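Local coordinates for major royal jelly protein 1 (Apis mellifera, PDB 5YYL) that is the most abundant protein of royal jelly, binds a sterol, and probably serves as a nutrient for honeybee larvae, at residues H333-L336 against E337-I341. Residues are numbered along the deposited sequence; the frame is centred on the assembly and turned at random.
Sequences HRTL and ERHNI
The carboxamide of N340 reaches back across the turn and donates from ND2 to the backbone O of T335 at 2.5 Å. The bond is nearly straight, 171° at the hydrogen. It meets the carbonyl in its plane, on a lone pair, and T335 O lies only 4° out of the amide plane, so the bond fixes the rotation of the carboxamide. The same carbonyl oxygen takes a weak hydrogen bond from the indole of W330, on strand 326-331.

A weaker polar chain runs alongside. T335 OG1 gives E337 OE2 a weak hydrogen bond at 3.0 Å, and H339 NE2 gives that oxygen a second weak one at 2.8 Å, in the plane of its ring. The side chains of T335 and E337 run alongside each other in the same direction; chi1 of 38° puts E337 CG between its own backbone N and carbonyl carbon, from where the extended chain brings OE2 beside the threonine hydroxyl.

R334 CB rests 3.4 Å from N340 ND2, the arginine side chain running nearly perpendicular to that of the asparagine, while L336 packs on W330.

Asparagine suits the buried place because its short amide can satisfy a main-chain carbonyl; threonine offers a short hydroxyl, glutamate an acceptor for two donors, histidine a ring N-H. One straight amide-to-carbonyl bond, with weaker side-chain bonds on the more exposed side, thus closes the loop linking propeller blade strands 326-331 and 342-346.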
loop_
_atom_site.group_PDB
_atom_site.type_symbol
_atom_site.label_atom_id
_atom_site.label_comp_id
_atom_site.label_asym_id
_atom_site.label_seq_id
_atom_site.Cartn_x
_atom_site.Cartn_y
_atom_site.Cartn_z
ATOM N N HIS A 333 24.466 -14.099 32.575
ATOM C CA HIS A 333 25.132 -15.313 32.093
ATOM C C HIS A 333 26.587 -15.430 32.575
ATOM O O HIS A 333 27.080 -16.540 32.775
ATOM C CB HIS A 333 25.089 -15.399 30.562
ATOM C CG HIS A 333 23.705 -15.526 30.004
ATOM N ND1 HIS A 333 23.087 -14.518 29.292
ATOM C CD2 HIS A 333 22.809 -16.539 30.070
ATOM C CE1 HIS A 333 21.877 -14.906 28.934
ATOM N NE2 HIS A 333 21.689 -16.134 29.383
ATOM N N ARG A 334 27.254 -14.291 32.759
ATOM C CA ARG A 334 28.621 -14.264 33.264
ATOM C C ARG A 334 28.619 -14.291 34.783
ATOM O O ARG A 334 27.565 -14.189 35.429
ATOM C CB ARG A 334 29.384 -13.025 32.789
ATOM C CG ARG A 334 29.331 -12.716 31.309
ATOM C CD ARG A 334 30.482 -13.244 30.482
ATOM N NE ARG A 334 30.384 -12.657 29.137
ATOM C CZ ARG A 334 31.343 -12.662 28.206
ATOM N NH1 ARG A 334 32.526 -13.243 28.435
ATOM N NH2 ARG A 334 31.109 -12.075 27.027
ATOM N N THR A 335 29.814 -14.454 35.346
ATOM C CA THR A 335 30.001 -14.509 36.782
ATOM C C THR A 335 30.092 -13.084 37.333
ATOM O O THR A 335 30.681 -12.204 36.704
ATOM C CB THR A 335 31.283 -15.294 37.162
ATOM O OG1 THR A 335 32.443 -14.627 36.649
ATOM C CG2 THR A 335 31.232 -16.723 36.617
ATOM N N LEU A 336 29.512 -12.871 38.508
ATOM C CA LEU A 336 29.458 -11.563 39.100
ATOM C C LEU A 336 30.818 -11.186 39.643
ATOM O O LEU A 336 31.162 -11.551 40.763
ATOM C CB LEU A 336 28.365 -11.522 40.188
ATOM C CG LEU A 336 27.947 -10.161 40.741
ATOM C CD1 LEU A 336 27.566 -9.162 39.651
ATOM C CD2 LEU A 336 26.795 -10.361 41.706
ATOM N N GLU A 337 31.593 -10.474 38.832
ATOM C CA GLU A 337 32.884 -9.939 39.269
ATOM C C GLU A 337 33.313 -8.772 38.412
ATOM O O GLU A 337 32.799 -8.599 37.317
ATOM C CB GLU A 337 33.970 -11.027 39.282
ATOM C CG GLU A 337 33.916 -12.050 38.153
ATOM C CD GLU A 337 34.899 -13.209 38.345
ATOM O OE1 GLU A 337 35.316 -13.501 39.497
ATOM O OE2 GLU A 337 35.246 -13.846 37.328
ATOM N N ARG A 338 34.298 -8.026 38.909
ATOM C CA ARG A 338 34.823 -6.806 38.270
ATOM C C ARG A 338 35.094 -6.914 36.774
ATOM O O ARG A 338 34.727 -6.011 36.033
ATOM C CB ARG A 338 36.151 -6.376 38.908
ATOM C CG ARG A 338 36.139 -6.057 40.381
ATOM C CD ARG A 338 35.682 -4.659 40.716
ATOM N NE ARG A 338 36.658 -3.635 40.375
ATOM C CZ ARG A 338 36.777 -2.453 40.987
ATOM N NH1 ARG A 338 36.007 -2.111 42.036
ATOM N NH2 ARG A 338 37.716 -1.608 40.554
ATOM N N HIS A 339 35.737 -7.998 36.328
ATOM C CA HIS A 339 36.095 -8.155 34.901
ATOM C C HIS A 339 34.891 -8.391 33.954
ATOM O O HIS A 339 35.034 -8.297 32.726
ATOM C CB HIS A 339 37.212 -9.206 34.702
ATOM C CG HIS A 339 36.738 -10.629 34.620
ATOM N ND1 HIS A 339 36.612 -11.301 33.418
ATOM C CD2 HIS A 339 36.393 -11.515 35.585
ATOM C CE1 HIS A 339 36.189 -12.534 33.647
ATOM N NE2 HIS A 339 36.049 -12.689 34.954
ATOM N N ASN A 340 33.721 -8.677 34.524
ATOM C CA ASN A 340 32.461 -8.732 33.769
ATOM C C ASN A 340 31.556 -7.482 33.866
ATOM O O ASN A 340 30.509 -7.432 33.216
ATOM C CB ASN A 340 31.691 -9.983 34.201
ATOM C CG ASN A 340 32.435 -11.253 33.891
ATOM O OD1 ASN A 340 33.234 -11.298 32.956
ATOM N ND2 ASN A 340 32.181 -12.293 34.671
ATOM N N ILE A 341 31.950 -6.502 34.682
ATOM C CA ILE A 341 31.266 -5.221 34.808
ATOM C C ILE A 341 31.919 -4.209 33.861
ATOM O O ILE A 341 33.125 -3.978 33.941
ATOM C CB ILE A 341 31.310 -4.730 36.271
ATOM C CG1 ILE A 341 30.470 -5.682 37.112
ATOM C CG2 ILE A 341 30.809 -3.299 36.412
ATOM C CD1 ILE A 341 30.678 -5.563 38.601
#